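Local coordinates for protein FACT complex subunit SPT16 (Ashbya gossypii, PDB 6A8M) that probably acts, as the N-terminal peptidase-like part of Spt16, in the FACT histone chaperone that reorganizes nucleosomes during transcription, replication and repair, at residues Thr11-Leu16 against Asn93-Asn98; Val34-Ser39 against Thr146-Val151; Asn224-Ser229 against Asn252-Ala257; Leu323-Ile328 against Tyr434-Ser439. One frame throughout, in Å; residues are numbered along the deposited sequence.

From the N terminus, contact 1 joins helix 9-22 to the end of helix 79-95, enclosing 76 residues. Before it closes, strand 32-37 opens contact 2, which ends at helix 143-158; the two loops therefore cross, and both lie in the N-terminal lobe. Contact 3 begins only after both have closed. Its short loop, 22 residues between segments, ties the turn after helix 215-224 to strand 254-256 in the M24-like part. Contact 4 follows in series, joining helix 312-332 to residues near the end of the modelled chain, about 45 Å, centre to centre, from contact 1. Each of the two lobes is thus closed from within.

Contact 1. Residues Thr11-Leu16 against Asn93-Asn98; sequences TFENRL and NKKLEN
The carboxylate of E13 meets K95 through one oxygen: OE2 turns its syn lone pair, on the side of the other oxygen, to the ammonium group. K95 NZ donates to E13 OE2 at 2.8 Å in a salt bridge, while E13 OE1 stays 3.6 Å from the same NZ, so the grip is one-sided and not bidentate. K95 CE also comes in front of the carboxylate, 3.1 Å from E13 OE2. A second flat group, the guanidinium of R15, turns elsewhere: T11 CG2 sits over the centre of one of its faces, and its nitrogens bond to W55 O and D178.

E13 reaches out with CG anti to the backbone N (chi1 179°) and the chain straight beyond it, whereas K95 bends at chi3 (73°) and again at chi4, which brings its ammonium to the carboxylate; the two chains cross obliquely. F12 and E13 also touch M92 of helix 79-95, and F12 touches I102. Well away from this bridge, K94 and E97 pair with each other within residues 93-98. Here is a worked case of the surface interhelical salt bridge, joining helix 9-22 to the C-terminal end of helix 79-95 in the AMP_N-like N-terminal lobe of Spt16.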
# COMPACT_ATOMS: atom_id res chain seq x y z
N THR A 11 -0.71 -16.33 12.87
CA THR A 11 -0.55 -15.59 11.64
C THR A 11 0.87 -15.73 11.09
O THR A 11 1.06 -15.96 9.88
CB THR A 11 -0.91 -14.13 11.91
OG1 THR A 11 -2.31 -14.04 12.23
CG2 THR A 11 -0.62 -13.30 10.75
N PHE A 12 1.86 -15.62 11.96
CA PHE A 12 3.26 -15.82 11.57
C PHE A 12 3.46 -17.19 10.95
O PHE A 12 4.06 -17.31 9.88
CB PHE A 12 4.18 -15.64 12.77
CG PHE A 12 5.62 -15.98 12.51
CD1 PHE A 12 6.47 -15.05 11.94
CD2 PHE A 12 6.13 -17.23 12.84
CE1 PHE A 12 7.81 -15.36 11.69
CE2 PHE A 12 7.46 -17.55 12.60
CZ PHE A 12 8.30 -16.60 12.02
N GLU A 13 2.94 -18.24 11.61
CA GLU A 13 3.10 -19.60 11.10
C GLU A 13 2.45 -19.78 9.73
O GLU A 13 3.07 -20.29 8.80
CB GLU A 13 2.52 -20.59 12.12
CG GLU A 13 2.64 -22.03 11.66
CD GLU A 13 2.07 -23.03 12.65
OE1 GLU A 13 2.17 -22.81 13.89
OE2 GLU A 13 1.53 -24.05 12.19
N ASN A 14 1.19 -19.35 9.59
CA ASN A 14 0.49 -19.56 8.33
C ASN A 14 1.16 -18.81 7.18
O ASN A 14 1.26 -19.34 6.07
CB ASN A 14 -0.97 -19.12 8.47
CG ASN A 14 -1.78 -20.08 9.30
OD1 ASN A 14 -1.41 -21.25 9.45
ND2 ASN A 14 -2.88 -19.59 9.85
N ARG A 15 1.64 -17.60 7.45
CA ARG A 15 2.20 -16.78 6.38
C ARG A 15 3.61 -17.24 6.02
O ARG A 15 3.98 -17.27 4.84
CB ARG A 15 2.17 -15.30 6.78
CG ARG A 15 0.73 -14.80 6.94
CD ARG A 15 0.63 -13.33 7.30
NE ARG A 15 -0.76 -12.90 7.52
CZ ARG A 15 -1.12 -11.73 8.04
NH1 ARG A 15 -0.20 -10.86 8.41
NH2 ARG A 15 -2.41 -11.45 8.23
N LEU A 16 4.41 -17.58 7.03
CA LEU A 16 5.74 -18.13 6.77
C LEU A 16 5.66 -19.45 6.02
O LEU A 16 6.42 -19.67 5.08
CB LEU A 16 6.51 -18.31 8.07
CG LEU A 16 7.94 -18.83 7.86
CD1 LEU A 16 8.71 -17.85 6.96
CD2 LEU A 16 8.67 -19.02 9.18
N ASN A 93 8.27 -25.03 16.20
CA ASN A 93 9.24 -26.08 15.90
C ASN A 93 8.78 -27.43 16.43
O ASN A 93 8.99 -28.47 15.78
CB ASN A 93 10.60 -25.73 16.49
CG ASN A 93 11.38 -24.79 15.62
OD1 ASN A 93 11.01 -24.54 14.47
ND2 ASN A 93 12.48 -24.26 16.16
N LYS A 94 8.19 -27.46 17.62
CA LYS A 94 7.74 -28.74 18.16
C LYS A 94 6.67 -29.35 17.28
O LYS A 94 6.68 -30.56 17.02
CB LYS A 94 7.24 -28.57 19.59
CG LYS A 94 6.64 -29.84 20.18
CD LYS A 94 7.64 -31.00 20.19
CE LYS A 94 8.66 -30.88 21.31
NZ LYS A 94 9.54 -32.08 21.40
N LYS A 95 5.76 -28.53 16.77
CA LYS A 95 4.70 -29.05 15.91
C LYS A 95 5.25 -29.53 14.57
O LYS A 95 4.85 -30.59 14.08
CB LYS A 95 3.63 -27.98 15.68
CG LYS A 95 2.53 -28.45 14.77
CD LYS A 95 1.28 -27.64 14.94
CE LYS A 95 1.44 -26.28 14.35
NZ LYS A 95 0.12 -25.78 13.84
N LEU A 96 6.16 -28.77 13.98
CA LEU A 96 6.68 -29.05 12.64
C LEU A 96 8.02 -29.77 12.70
O LEU A 96 8.89 -29.56 11.85
CB LEU A 96 6.79 -27.76 11.84
CG LEU A 96 5.50 -26.95 11.82
CD1 LEU A 96 5.69 -25.59 11.16
CD2 LEU A 96 4.40 -27.75 11.12
N GLU A 97 8.18 -30.66 13.69
CA GLU A 97 9.50 -31.22 13.98
C GLU A 97 10.09 -31.97 12.80
O GLU A 97 11.32 -31.97 12.62
CB GLU A 97 9.40 -32.14 15.20
CG GLU A 97 10.56 -32.02 16.19
CD GLU A 97 10.31 -32.79 17.48
OE1 GLU A 97 9.68 -33.87 17.42
OE2 GLU A 97 10.74 -32.31 18.55
N ASN A 98 9.27 -32.61 11.98
CA ASN A 98 9.77 -33.40 10.86
C ASN A 98 9.47 -32.75 9.51
O ASN A 98 9.35 -33.44 8.49
CB ASN A 98 9.19 -34.82 10.91

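Contact 2. Residues Val34-Ser39 against Thr146-Val151; sequences VFILGS and TEWKGV
I36 lies across the indole of W148, and the two side chains meet at about a right angle. I36 CG1 stands 3.7 Å from the centroid of the five-membered ring, 19° off its normal, which makes a CH-pi contact over the face. The methyl beyond it presses closer still, with I36 CD1 3.3 Å from W148 NE1. V34 touches the other ring of the indole obliquely, its CG1 3.8 Å from W148 CZ2. V34 and I36 are two residues apart on strand 32-37, so both direct their CB atoms to the same side, and the tryptophan spans the pair.

A chi1 of 162° turns the indole of W148 from its backbone nitrogen and carries it from helix 143-158 toward the strand. F118 meets the indole edge-to-face, and L65 of the neighbouring strand touches I36 and W148 alike. The strand itself is fixed on both flanks by backbone bonds, V34 with G133 and F35 with I66. Helix and sheet are thus packed in the N-terminal lobe by aliphatic carbons against the indole, its nitrogen included, and their fit rests on shape and dispersion, with CH groups laid against an aromatic face in place of any polar pairing.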
# COMPACT_ATOMS: atom_id res chain seq x y z
N VAL A 34 16.68 -14.87 0.76
CA VAL A 34 17.37 -14.10 1.80
C VAL A 34 16.87 -12.65 1.79
O VAL A 34 16.94 -11.98 0.76
CB VAL A 34 18.90 -14.13 1.63
CG1 VAL A 34 19.54 -13.37 2.78
CG2 VAL A 34 19.44 -15.58 1.56
N PHE A 35 16.41 -12.18 2.95
CA PHE A 35 15.95 -10.80 3.14
C PHE A 35 16.73 -10.18 4.28
O PHE A 35 16.81 -10.77 5.37
CB PHE A 35 14.45 -10.76 3.44
CG PHE A 35 13.61 -11.43 2.39
CD1 PHE A 35 13.28 -10.74 1.24
CD2 PHE A 35 13.19 -12.73 2.54
CE1 PHE A 35 12.52 -11.35 0.25
CE2 PHE A 35 12.43 -13.35 1.55
CZ PHE A 35 12.10 -12.65 0.40
N ILE A 36 17.27 -8.98 4.06
CA ILE A 36 18.15 -8.34 5.04
C ILE A 36 17.61 -6.95 5.32
O ILE A 36 17.56 -6.11 4.41
CB ILE A 36 19.61 -8.26 4.57
CG1 ILE A 36 20.04 -9.55 3.87
CG2 ILE A 36 20.53 -7.95 5.75
CD1 ILE A 36 19.78 -9.55 2.37
N LEU A 37 17.24 -6.69 6.56
CA LEU A 37 16.74 -5.39 6.96
C LEU A 37 17.85 -4.71 7.76
O LEU A 37 18.31 -5.25 8.76
CB LEU A 37 15.46 -5.52 7.78
CG LEU A 37 14.45 -4.39 7.51
CD1 LEU A 37 13.07 -4.81 7.92
CD2 LEU A 37 14.87 -3.07 8.20
N GLY A 38 18.28 -3.54 7.30
CA GLY A 38 19.29 -2.82 8.06
C GLY A 38 18.65 -1.87 9.05
O GLY A 38 17.73 -2.25 9.78
N SER A 39 19.10 -0.62 9.07
CA SER A 39 18.47 0.36 9.94
C SER A 39 17.13 0.78 9.36
O SER A 39 16.95 0.85 8.14
CB SER A 39 19.38 1.57 10.14
OG SER A 39 20.58 1.19 10.81
N THR A 146 25.73 -3.68 5.77
CA THR A 146 26.94 -3.42 5.00
C THR A 146 27.92 -4.59 5.13
O THR A 146 28.54 -4.99 4.14
CB THR A 146 27.58 -2.11 5.44
OG1 THR A 146 26.67 -1.03 5.18
CG2 THR A 146 28.90 -1.85 4.69
N GLU A 147 28.04 -5.16 6.32
CA GLU A 147 28.85 -6.37 6.46
C GLU A 147 28.25 -7.52 5.65
O GLU A 147 29.00 -8.26 4.99
CB GLU A 147 29.00 -6.76 7.93
CG GLU A 147 30.10 -5.99 8.68
CD GLU A 147 30.65 -6.74 9.89
OE1 GLU A 147 29.93 -7.59 10.45
OE2 GLU A 147 31.81 -6.46 10.29
N TRP A 148 26.92 -7.67 5.67
CA TRP A 148 26.27 -8.72 4.88
C TRP A 148 26.57 -8.57 3.39
O TRP A 148 26.89 -9.56 2.71
CB TRP A 148 24.75 -8.72 5.10
CG TRP A 148 24.07 -9.48 3.96
CD1 TRP A 148 23.46 -8.95 2.85
CD2 TRP A 148 24.04 -10.90 3.78
NE1 TRP A 148 23.03 -9.96 2.01
CE2 TRP A 148 23.37 -11.17 2.57
CE3 TRP A 148 24.50 -11.98 4.55
CZ2 TRP A 148 23.15 -12.46 2.10
CZ3 TRP A 148 24.30 -13.28 4.07
CH2 TRP A 148 23.62 -13.50 2.87
N LYS A 149 26.44 -7.36 2.84
CA LYS A 149 26.67 -7.17 1.41
C LYS A 149 28.06 -7.63 0.99
O LYS A 149 28.24 -8.17 -0.10
CB LYS A 149 26.47 -5.70 1.02
CG LYS A 149 26.58 -5.46 -0.48
CD LYS A 149 25.99 -4.12 -0.89
CE LYS A 149 26.12 -3.89 -2.40
NZ LYS A 149 27.54 -3.78 -2.80
N GLY A 150 29.07 -7.42 1.85
CA GLY A 150 30.40 -7.90 1.52
C GLY A 150 30.46 -9.41 1.39
O GLY A 150 31.13 -9.95 0.50
N VAL A 151 29.79 -10.12 2.29
CA VAL A 151 29.75 -11.57 2.23
C VAL A 151 29.01 -12.02 0.99
O VAL A 151 29.46 -12.92 0.26
CB VAL A 151 29.10 -12.14 3.51
CG1 VAL A 151 28.82 -13.63 3.34
CG2 VAL A 151 30.01 -11.90 4.71

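Contact 3. Residues Asn224-Ser229 against Asn252-Ala257; sequences NEIDKS and NYLDWA
I226 is the side chain to follow, since it alone from residues 224-229 carries this contact. Its CB already lies 3.6 Å from W256 NE1. At the branch, CG2 occupies the place between the backbone nitrogen and the carbonyl carbon, and there I226 CG2 comes within 3.3 Å of W256 NE1. CG1 takes the other course, pointing opposite the backbone nitrogen (chi1 -158°), and leads to the tip. I226 CD1 stands over a face of the indole, 4.0 Å from the centroid of the five-membered ring and only 9° off the normal, a CH-pi contact. The same methyl touches the strand backbone, 3.6 Å from D255 C, and reaches L254 CD2 at 4.2 Å.

W256 is held by more than I226: its NE1 donates to E223 O, just before the turn, and F195 meets its ring edge-to-face. D255 turns its carboxylate to R294, on the strand 285-295 that pairs with 254-256. With an alanine in place of W256, the methyls of I226 would probably face a gap and E223 O would lose its donor, loosening the turn from the strand. In this M24-like part, then, a buried isoleucine anchors a loop by shape and CH-pi packing, while the single polar group of the indole is spent on a backbone carbonyl, so that one tryptophan supplies both kinds of hold.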
# COMPACT_ATOMS: atom_id res chain seq x y z
N ASN A 224 -1.12 17.72 9.34
CA ASN A 224 -0.69 17.82 10.72
C ASN A 224 -1.80 17.51 11.71
O ASN A 224 -1.52 17.33 12.90
CB ASN A 224 -0.11 19.21 10.97
CG ASN A 224 1.18 19.45 10.18
OD1 ASN A 224 1.27 20.35 9.35
ND2 ASN A 224 2.18 18.63 10.45
N GLU A 225 -3.05 17.42 11.24
CA GLU A 225 -4.15 17.09 12.14
C GLU A 225 -4.01 15.69 12.74
O GLU A 225 -4.54 15.45 13.83
CB GLU A 225 -5.49 17.20 11.39
CG GLU A 225 -5.81 18.62 10.93
CD GLU A 225 -6.39 19.46 12.04
OE1 GLU A 225 -7.23 18.92 12.80
OE2 GLU A 225 -6.00 20.64 12.17
N ILE A 226 -3.29 14.79 12.07
CA ILE A 226 -3.17 13.42 12.57
C ILE A 226 -2.35 13.37 13.84
O ILE A 226 -2.41 12.37 14.57
CB ILE A 226 -2.53 12.50 11.51
CG1 ILE A 226 -2.87 11.01 11.77
CG2 ILE A 226 -1.04 12.71 11.43
CD1 ILE A 226 -2.65 10.13 10.56
N ASP A 227 -1.60 14.41 14.16
CA ASP A 227 -0.82 14.33 15.38
C ASP A 227 -1.57 14.84 16.60
O ASP A 227 -1.00 14.90 17.69
CB ASP A 227 0.51 15.06 15.21
CG ASP A 227 1.43 14.34 14.22
OD1 ASP A 227 1.48 13.08 14.20
OD2 ASP A 227 2.09 15.02 13.44
N LYS A 228 -2.84 15.21 16.44
CA LYS A 228 -3.71 15.59 17.56
C LYS A 228 -4.24 14.30 18.17
O LYS A 228 -5.30 13.81 17.80
CB LYS A 228 -4.84 16.48 17.08
CG LYS A 228 -4.43 17.84 16.51
CD LYS A 228 -5.65 18.54 15.94
CE LYS A 228 -5.29 19.88 15.34
NZ LYS A 228 -4.35 20.61 16.22
N SER A 229 -3.46 13.73 19.09
CA SER A 229 -3.78 12.42 19.66
C SER A 229 -5.15 12.42 20.35
O SER A 229 -5.85 11.40 20.33
CB SER A 229 -2.71 12.00 20.68
OG SER A 229 -1.49 11.69 20.03
N ASN A 252 -1.78 4.75 18.31
CA ASN A 252 -0.36 4.67 17.99
C ASN A 252 -0.09 3.94 16.68
O ASN A 252 1.04 4.00 16.19
CB ASN A 252 0.40 3.97 19.11
CG ASN A 252 0.55 4.83 20.35
OD1 ASN A 252 0.49 6.05 20.28
ND2 ASN A 252 0.73 4.18 21.49
N TYR A 253 -1.08 3.25 16.11
CA TYR A 253 -0.88 2.53 14.86
C TYR A 253 -1.56 3.20 13.67
O TYR A 253 -1.68 2.58 12.61
CB TYR A 253 -1.39 1.10 14.99
CG TYR A 253 -0.60 0.26 15.95
CD1 TYR A 253 0.56 -0.39 15.55
CD2 TYR A 253 -1.04 0.07 17.25
CE1 TYR A 253 1.28 -1.18 16.43
CE2 TYR A 253 -0.33 -0.70 18.14
CZ TYR A 253 0.83 -1.33 17.73
OH TYR A 253 1.53 -2.11 18.62
N LEU A 254 -2.05 4.43 13.83
CA LEU A 254 -2.62 5.19 12.72
C LEU A 254 -1.57 6.17 12.19
O LEU A 254 -0.91 6.86 12.98
CB LEU A 254 -3.87 5.95 13.18
CG LEU A 254 -4.74 6.47 12.04
CD1 LEU A 254 -5.67 5.37 11.56
CD2 LEU A 254 -5.53 7.70 12.49
N ASP A 255 -1.42 6.22 10.87
CA ASP A 255 -0.46 7.13 10.24
C ASP A 255 -0.97 7.49 8.84
O ASP A 255 -1.95 6.94 8.36
CB ASP A 255 0.94 6.48 10.20
CG ASP A 255 2.08 7.50 10.00
OD1 ASP A 255 1.82 8.71 9.93
OD2 ASP A 255 3.24 7.04 9.93
N TRP A 256 -0.28 8.41 8.18
CA TRP A 256 -0.56 8.67 6.77
C TRP A 256 0.09 7.61 5.89
O TRP A 256 1.21 7.16 6.16
CB TRP A 256 -0.03 10.04 6.36
CG TRP A 256 -0.80 11.19 6.92
CD1 TRP A 256 -0.39 12.06 7.88
CD2 TRP A 256 -2.12 11.58 6.55
NE1 TRP A 256 -1.37 12.99 8.12
CE2 TRP A 256 -2.45 12.71 7.33
CE3 TRP A 256 -3.07 11.10 5.64
CZ2 TRP A 256 -3.68 13.36 7.23
CZ3 TRP A 256 -4.29 11.74 5.55
CH2 TRP A 256 -4.58 12.87 6.33
N ALA A 257 -0.60 7.23 4.80
CA ALA A 257 0.04 6.42 3.77
C ALA A 257 0.93 7.25 2.85
O ALA A 257 1.87 6.72 2.24
CB ALA A 257 -1.00 5.68 2.94

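Contact 4. Residues Leu323-Ile328 against Tyr434-Ser439; sequences LLQEEI and YTKSRS
Q325 swings CG to the far side of its backbone nitrogen and continues extended, while K436 starts with CG between the backbone nitrogen and the carbonyl carbon (chi1 50°) and then runs straight. These torsions aim the two chains at each other from opposite directions and let them span backbones whose CA atoms, Q325 CA and K436 CA, are 11.0 Å apart. The setting is the pita-bread fold of the M24 family, in which helices cover a strongly curved sheet; here helix 312-332 is joined to residues 434-439, near the end of the modelled chain.

K436 NZ donates to Q325 OE1 at 2.8 Å. The donor sits 21° from the carbonyl plane, and the C=O...N angle is 131°. A third residue, D419 on strand 412-424, joins them: its OD2 forms a salt bridge with K436 NZ and accepts from Q325 NE2. Amide, ammonium and carboxylate thus engage one another in a closed ring of three, which should fix the turn of the glutamine amide, since its oxygen faces a donor and its nitrogen an acceptor. A leucine in place of Q325 would probably leave K436 to D419 alone and take from that carboxylate its amide partner, so the lysine end would be freer to move.

The backbone carrying K436 is held as well, K436 O accepting from Y318 OH, and R438 forms a salt bridge with D319 on the same helix. Residues 435-437 make an ST turn, in which S437 N donates to T435 OG1 at 3.1 Å.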
# COMPACT_ATOMS: atom_id res chain seq x y z
N LEU A 323 -20.61 7.52 -12.64
CA LEU A 323 -21.14 6.36 -13.35
C LEU A 323 -20.03 5.43 -13.79
O LEU A 323 -20.19 4.20 -13.75
CB LEU A 323 -21.96 6.82 -14.57
CG LEU A 323 -23.21 7.63 -14.23
CD1 LEU A 323 -23.94 8.09 -15.46
CD2 LEU A 323 -24.13 6.79 -13.35
N LEU A 324 -18.89 5.99 -14.20
CA LEU A 324 -17.75 5.17 -14.61
C LEU A 324 -17.18 4.38 -13.43
O LEU A 324 -16.88 3.19 -13.55
CB LEU A 324 -16.68 6.06 -15.24
CG LEU A 324 -15.34 5.36 -15.54
CD1 LEU A 324 -15.59 4.29 -16.61
CD2 LEU A 324 -14.32 6.36 -16.03
N GLN A 325 -17.01 5.04 -12.29
CA GLN A 325 -16.52 4.33 -11.12
C GLN A 325 -17.46 3.19 -10.75
O GLN A 325 -17.03 2.08 -10.43
CB GLN A 325 -16.35 5.28 -9.92
CG GLN A 325 -15.57 4.60 -8.78
CD GLN A 325 -15.77 5.24 -7.42
OE1 GLN A 325 -16.91 5.51 -7.01
NE2 GLN A 325 -14.67 5.44 -6.71
N GLU A 326 -18.76 3.46 -10.80
CA GLU A 326 -19.75 2.43 -10.50
C GLU A 326 -19.63 1.26 -11.47
O GLU A 326 -19.70 0.09 -11.06
CB GLU A 326 -21.15 3.03 -10.55
CG GLU A 326 -22.28 2.02 -10.37
CD GLU A 326 -22.33 1.44 -8.97
OE1 GLU A 326 -21.96 2.14 -8.01
OE2 GLU A 326 -22.75 0.27 -8.83
N GLU A 327 -19.44 1.55 -12.76
CA GLU A 327 -19.24 0.49 -13.75
C GLU A 327 -18.02 -0.36 -13.39
O GLU A 327 -18.06 -1.59 -13.48
CB GLU A 327 -19.10 1.11 -15.14
CG GLU A 327 -18.49 0.20 -16.23
CD GLU A 327 -19.38 -0.95 -16.68
OE1 GLU A 327 -20.54 -1.03 -16.23
OE2 GLU A 327 -18.93 -1.79 -17.50
N ILE A 328 -16.92 0.28 -12.99
CA ILE A 328 -15.73 -0.46 -12.60
C ILE A 328 -16.01 -1.29 -11.35
O ILE A 328 -15.76 -2.50 -11.32
CB ILE A 328 -14.55 0.50 -12.39
CG1 ILE A 328 -14.18 1.15 -13.70
CG2 ILE A 328 -13.33 -0.23 -11.84
CD1 ILE A 328 -13.23 2.29 -13.51
N TYR A 434 -17.09 8.21 2.65
CA TYR A 434 -17.29 9.65 2.58
C TYR A 434 -18.04 10.00 1.30
O TYR A 434 -17.82 9.40 0.25
CB TYR A 434 -15.94 10.39 2.66
CG TYR A 434 -16.14 11.88 2.64
CD1 TYR A 434 -16.63 12.55 3.76
CD2 TYR A 434 -15.89 12.61 1.49
CE1 TYR A 434 -16.84 13.93 3.74
CE2 TYR A 434 -16.10 13.98 1.46
CZ TYR A 434 -16.57 14.63 2.57
OH TYR A 434 -16.79 16.00 2.53
N THR A 435 -18.96 10.96 1.40
CA THR A 435 -19.84 11.27 0.28
C THR A 435 -19.06 11.61 -0.99
O THR A 435 -17.96 12.18 -0.97
CB THR A 435 -20.80 12.42 0.63
OG1 THR A 435 -21.66 12.67 -0.49
CG2 THR A 435 -20.02 13.70 0.92
N LYS A 436 -19.66 11.24 -2.13
CA LYS A 436 -19.23 11.72 -3.43
C LYS A 436 -20.42 12.20 -4.24
O LYS A 436 -20.29 12.41 -5.44
CB LYS A 436 -18.48 10.62 -4.20
CG LYS A 436 -19.24 9.28 -4.23
CD LYS A 436 -18.25 8.15 -4.47
CE LYS A 436 -18.95 6.79 -4.54
NZ LYS A 436 -17.94 5.68 -4.41
N SER A 437 -21.57 12.37 -3.60
CA SER A 437 -22.74 12.87 -4.32
C SER A 437 -22.45 14.29 -4.76
O SER A 437 -21.93 15.09 -3.98
CB SER A 437 -23.96 12.83 -3.41
OG SER A 437 -24.26 11.48 -3.10
N ARG A 438 -22.77 14.61 -6.02
CA ARG A 438 -22.43 15.93 -6.54
C ARG A 438 -23.02 17.04 -5.68
O ARG A 438 -22.35 18.05 -5.40
CB ARG A 438 -22.92 16.07 -7.99
CG ARG A 438 -22.56 17.44 -8.59
CD ARG A 438 -22.52 17.45 -10.13
NE ARG A 438 -23.78 16.99 -10.74
CZ ARG A 438 -24.85 17.77 -10.92
NH1 ARG A 438 -24.84 19.03 -10.50
NH2 ARG A 438 -25.93 17.28 -11.51
N SER A 439 -24.25 16.86 -5.19
CA SER A 439 -24.89 17.88 -4.38
C SER A 439 -24.14 18.18 -3.10
O SER A 439 -24.37 19.23 -2.49
CB SER A 439 -26.32 17.45 -4.04
OG SER A 439 -26.30 16.22 -3.33